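PDB 4LB8: uncharacterized protein from Bacteroides thetaiotaomicron, which is of unknown function but belongs to the DUF4848 family and probably carries a lipoprotein signal in its natural full-length form. Local coordinates for residues L185-S198 / M251-L263. Residues are numbered along the deposited sequence; the frame is centred on the assembly and turned at random.
Sequences LSVSSGIIHANFTS and MGGNVTKVFGRKL
Val255 O is gripped twice from the neighbouring strand: by Phe196 N at 2.9 Å, in the carbonyl plane, and by Asn195 ND2 at 3.2 Å, from well above that plane. The same amide nitrogen sends a straighter bond to Asn254 OD1 (2.7 Å, 172° at the hydrogen), and both acceptors lie in the amide plane of Asn195. With CG anti to the backbone N (chi1 -170°), the Asn195 amide reaches across to the partner strand, its plane turned 52° from that of Asn254. An alanine here would remove both side-chain bonds and is likely to leave the Asn254 amide free to turn. On the other face of the sheet, Phe259 is the apolar counterpart. Leu185 CD2 sits over one face of its ring, 4.0 Å from the centroid, while Ala194 CB touches Phe259 CD1 at 3.6 Å and Ile192 CG2 meets Phe259 CB; Phe222 adds a further aromatic neighbour. Thr256 OG1 instead bonds to Glu124 of the second subunit, so this strand also joins the dimer contact. Near Ile192 the register slips by one residue: Ile192 O accepts from Phe259 N, and Gly260 O from Ile192 N. Two residues thus face one, the classic beta bulge of an antiparallel sheet.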
loop_
_atom_site.group_PDB
_atom_site.type_symbol
_atom_site.label_atom_id
_atom_site.label_comp_id
_atom_site.label_asym_id
_atom_site.label_seq_id
_atom_site.Cartn_x
_atom_site.Cartn_y
_atom_site.Cartn_z
ATOM N N LEU A 185 2.626 -10.480 16.174
ATOM C CA LEU A 185 2.237 -11.185 17.398
ATOM C C LEU A 185 1.853 -12.620 17.147
ATOM O O LEU A 185 1.189 -12.932 16.150
ATOM C CB LEU A 185 1.067 -10.488 18.119
ATOM C CG LEU A 185 1.259 -9.031 18.551
ATOM C CD1 LEU A 185 0.020 -8.546 19.245
ATOM C CD2 LEU A 185 2.517 -8.836 19.425
ATOM N N SER A 186 2.246 -13.495 18.081
ATOM C CA SER A 186 1.943 -14.929 18.083
ATOM C C SER A 186 1.794 -15.374 19.536
ATOM O O SER A 186 2.137 -14.603 20.430
ATOM C CB SER A 186 2.995 -15.742 17.321
ATOM O OG SER A 186 4.302 -15.691 17.874
ATOM N N VAL A 187 1.214 -16.555 19.790
ATOM C CA VAL A 187 1.000 -16.995 21.176
ATOM C C VAL A 187 1.295 -18.489 21.316
ATOM O O VAL A 187 0.816 -19.303 20.516
ATOM C CB VAL A 187 -0.423 -16.605 21.719
ATOM C CG1 VAL A 187 -1.557 -17.289 20.941
ATOM C CG2 VAL A 187 -0.544 -16.829 23.227
ATOM N N SER A 188 2.067 -18.833 22.354
ATOM C CA SER A 188 2.443 -20.210 22.715
ATOM C C SER A 188 2.071 -20.457 24.145
ATOM O O SER A 188 2.728 -19.918 25.046
ATOM C CB SER A 188 3.946 -20.416 22.527
ATOM O OG SER A 188 4.403 -21.718 22.850
ATOM N N SER A 189 1.004 -21.239 24.372
ATOM C CA SER A 189 0.541 -21.623 25.719
ATOM C C SER A 189 0.222 -20.436 26.641
ATOM O O SER A 189 0.449 -20.515 27.845
ATOM C CB SER A 189 1.560 -22.530 26.399
ATOM O OG SER A 189 1.638 -23.771 25.722
ATOM N N GLY A 190 -0.360 -19.384 26.080
ATOM C CA GLY A 190 -0.753 -18.206 26.831
ATOM C C GLY A 190 0.290 -17.125 26.783
ATOM O O GLY A 190 -0.033 -15.977 27.086
ATOM N N ILE A 191 1.554 -17.478 26.401
ATOM C CA ILE A 191 2.697 -16.541 26.282
ATOM C C ILE A 191 2.655 -15.912 24.909
ATOM O O ILE A 191 2.749 -16.622 23.906
ATOM C CB ILE A 191 4.079 -17.228 26.549
ATOM C CG1 ILE A 191 4.133 -18.013 27.902
ATOM C CG2 ILE A 191 5.277 -16.255 26.346
ATOM C CD1 ILE A 191 4.109 -17.205 29.153
ATOM N N ILE A 192 2.519 -14.583 24.874
ATOM C CA ILE A 192 2.462 -13.785 23.651
ATOM C C ILE A 192 3.882 -13.328 23.282
ATOM O O ILE A 192 4.564 -12.703 24.094
ATOM C CB ILE A 192 1.450 -12.592 23.792
ATOM C CG1 ILE A 192 0.020 -13.137 24.140
ATOM C CG2 ILE A 192 1.403 -11.770 22.486
ATOM C CD1 ILE A 192 -0.964 -12.173 24.649
ATOM N N HIS A 193 4.308 -13.659 22.047
ATOM C CA HIS A 193 5.607 -13.333 21.465
ATOM C C HIS A 193 5.453 -12.152 20.526
ATOM O O HIS A 193 4.537 -12.153 19.713
ATOM C CB HIS A 193 6.137 -14.553 20.680
ATOM C CG HIS A 193 6.667 -15.662 21.536
ATOM N ND1 HIS A 193 5.839 -16.419 22.339
ATOM C CD2 HIS A 193 7.924 -16.139 21.635
ATOM C CE1 HIS A 193 6.630 -17.287 22.940
ATOM N NE2 HIS A 193 7.892 -17.158 22.537
ATOM N N ALA A 194 6.320 -11.144 20.622
ATOM C CA ALA A 194 6.271 -9.994 19.727
ATOM C C ALA A 194 7.557 -9.902 18.952
ATOM O O ALA A 194 8.630 -10.187 19.498
ATOM C CB ALA A 194 6.052 -8.704 20.514
ATOM N N ASN A 195 7.447 -9.510 17.694
ATOM C CA ASN A 195 8.561 -9.268 16.802
ATOM C C ASN A 195 8.420 -7.828 16.261
ATOM O O ASN A 195 7.421 -7.496 15.625
ATOM C CB ASN A 195 8.623 -10.328 15.678
ATOM C CG ASN A 195 9.875 -10.348 14.809
ATOM O OD1 ASN A 195 9.884 -10.951 13.736
ATOM N ND2 ASN A 195 10.954 -9.693 15.209
ATOM N N PHE A 196 9.355 -6.953 16.667
ATOM C CA PHE A 196 9.481 -5.558 16.247
ATOM C C PHE A 196 10.527 -5.558 15.176
ATOM O O PHE A 196 11.625 -6.069 15.408
ATOM C CB PHE A 196 9.873 -4.644 17.411
ATOM C CG PHE A 196 8.864 -4.438 18.514
ATOM C CD1 PHE A 196 8.780 -5.328 19.578
ATOM C CD2 PHE A 196 8.072 -3.296 18.549
ATOM C CE1 PHE A 196 7.880 -5.112 20.629
ATOM C CE2 PHE A 196 7.170 -3.077 19.612
ATOM C CZ PHE A 196 7.086 -3.985 20.646
ATOM N N THR A 197 10.179 -5.054 13.979
ATOM C CA THR A 197 11.079 -5.078 12.820
ATOM C C THR A 197 11.255 -3.693 12.159
ATOM O O THR A 197 10.344 -2.861 12.182
ATOM C CB THR A 197 10.587 -6.102 11.762
ATOM O OG1 THR A 197 9.213 -5.863 11.475
ATOM C CG2 THR A 197 10.780 -7.555 12.191
ATOM N N SER A 198 12.438 -3.462 11.572
ATOM C CA SER A 198 12.721 -2.227 10.878
ATOM C C SER A 198 13.812 -2.431 9.858
ATOM O O SER A 198 14.836 -3.085 10.129
ATOM C CB SER A 198 13.084 -1.097 11.838
ATOM O OG SER A 198 14.448 -1.119 12.227
HETATM N N MSE A 251 17.001 0.223 19.353
HETATM C CA MSE A 251 17.208 -1.225 19.242
HETATM C C MSE A 251 17.387 -1.599 17.770
HETATM O O MSE A 251 17.112 -0.769 16.885
HETATM C CB MSE A 251 16.023 -1.977 19.831
HETATM C CG MSE A 251 15.786 -1.736 21.300
HETATM SE SE MSE A 251 14.001 -2.397 21.689
HETATM C CE MSE A 251 14.267 -3.005 23.592
ATOM N N GLY A 252 17.837 -2.833 17.522
ATOM C CA GLY A 252 18.067 -3.351 16.176
ATOM C C GLY A 252 16.801 -3.488 15.350
ATOM O O GLY A 252 15.703 -3.165 15.822
ATOM N N GLY A 253 16.962 -3.974 14.118
ATOM C CA GLY A 253 15.858 -4.146 13.186
ATOM C C GLY A 253 15.110 -5.456 13.319
ATOM O O GLY A 253 14.212 -5.733 12.520
ATOM N N ASN A 254 15.499 -6.293 14.295
ATOM C CA ASN A 254 14.827 -7.565 14.557
ATOM C C ASN A 254 14.797 -7.839 16.064
ATOM O O ASN A 254 15.599 -8.608 16.580
ATOM C CB ASN A 254 15.456 -8.735 13.782
ATOM C CG ASN A 254 14.538 -9.938 13.683
ATOM O OD1 ASN A 254 13.307 -9.846 13.807
ATOM N ND2 ASN A 254 15.116 -11.100 13.464
ATOM N N VAL A 255 13.843 -7.232 16.757
ATOM C CA VAL A 255 13.723 -7.394 18.203
ATOM C C VAL A 255 12.661 -8.426 18.541
ATOM O O VAL A 255 11.545 -8.334 18.041
ATOM C CB VAL A 255 13.411 -6.023 18.838
ATOM C CG1 VAL A 255 13.166 -6.129 20.340
ATOM C CG2 VAL A 255 14.523 -5.030 18.526
ATOM N N THR A 256 12.998 -9.411 19.386
ATOM C CA THR A 256 11.997 -10.398 19.809
ATOM C C THR A 256 11.743 -10.219 21.297
ATOM O O THR A 256 12.670 -10.021 22.083
ATOM C CB THR A 256 12.362 -11.819 19.430
ATOM O OG1 THR A 256 13.487 -12.255 20.195
ATOM C CG2 THR A 256 12.584 -11.991 17.924
ATOM N N LYS A 257 10.472 -10.217 21.672
ATOM C CA LYS A 257 10.065 -9.987 23.055
ATOM C C LYS A 257 8.887 -10.847 23.475
ATOM O O LYS A 257 8.017 -11.152 22.675
ATOM C CB LYS A 257 9.629 -8.498 23.219
ATOM C CG LYS A 257 10.730 -7.447 23.213
ATOM C CD LYS A 257 11.215 -7.114 24.627
ATOM C CE LYS A 257 12.159 -5.939 24.624
ATOM N NZ LYS A 257 13.222 -6.054 25.657
ATOM N N VAL A 258 8.826 -11.173 24.748
ATOM C CA VAL A 258 7.642 -11.711 25.391
ATOM C C VAL A 258 6.798 -10.452 25.510
ATOM O O VAL A 258 7.243 -9.483 26.141
ATOM C CB VAL A 258 7.944 -12.380 26.761
ATOM C CG1 VAL A 258 6.656 -12.660 27.530
ATOM C CG2 VAL A 258 8.745 -13.651 26.589
ATOM N N PHE A 259 5.680 -10.401 24.806
ATOM C CA PHE A 259 4.841 -9.213 24.789
ATOM C C PHE A 259 3.940 -9.150 26.036
ATOM O O PHE A 259 3.692 -8.083 26.571
ATOM C CB PHE A 259 4.017 -9.216 23.492
ATOM C CG PHE A 259 3.300 -7.935 23.165
ATOM C CD1 PHE A 259 4.010 -6.784 22.840
ATOM C CD2 PHE A 259 1.910 -7.894 23.116
ATOM C CE1 PHE A 259 3.342 -5.601 22.512
ATOM C CE2 PHE A 259 1.237 -6.713 22.756
ATOM C CZ PHE A 259 1.955 -5.574 22.468
ATOM N N GLY A 260 3.454 -10.297 26.465
ATOM C CA GLY A 260 2.587 -10.438 27.614
ATOM C C GLY A 260 2.048 -11.840 27.708
ATOM O O GLY A 260 2.619 -12.769 27.137
ATOM N N ARG A 261 0.954 -11.995 28.447
ATOM C CA ARG A 261 0.230 -13.254 28.608
ATOM C C ARG A 261 -1.253 -13.033 28.458
ATOM O O ARG A 261 -1.739 -11.933 28.731
ATOM C CB ARG A 261 0.464 -13.860 30.004
ATOM C CG ARG A 261 1.778 -14.564 30.229
ATOM C CD ARG A 261 1.786 -15.345 31.535
ATOM N NE ARG A 261 1.551 -14.508 32.720
ATOM C CZ ARG A 261 1.760 -14.906 33.974
ATOM N NH1 ARG A 261 2.257 -16.112 34.220
ATOM N NH2 ARG A 261 1.505 -14.090 34.988
ATOM N N LYS A 262 -1.983 -14.103 28.130
ATOM C CA LYS A 262 -3.437 -14.125 28.103
ATOM C C LYS A 262 -3.991 -14.390 29.534
ATOM O O LYS A 262 -3.534 -15.307 30.238
ATOM C CB LYS A 262 -3.937 -15.205 27.143
ATOM C CG LYS A 262 -3.702 -14.912 25.668
ATOM C CD LYS A 262 -4.128 -16.094 24.811
ATOM C CE LYS A 262 -5.604 -16.394 24.922
ATOM N NZ LYS A 262 -6.002 -17.551 24.091
ATOM N N LEU A 263 -4.981 -13.586 29.940
ATOM C CA LEU A 263 -5.674 -13.720 31.217
ATOM C C LEU A 263 -6.950 -14.524 31.043
ATOM O O LEU A 263 -7.461 -15.087 32.006
ATOM C CB LEU A 263 -6.037 -12.337 31.801
ATOM C CG LEU A 263 -4.922 -11.367 32.143
ATOM C CD1 LEU A 263 -5.503 -10.013 32.447
ATOM C CD2 LEU A 263 -4.113 -11.849 33.339
#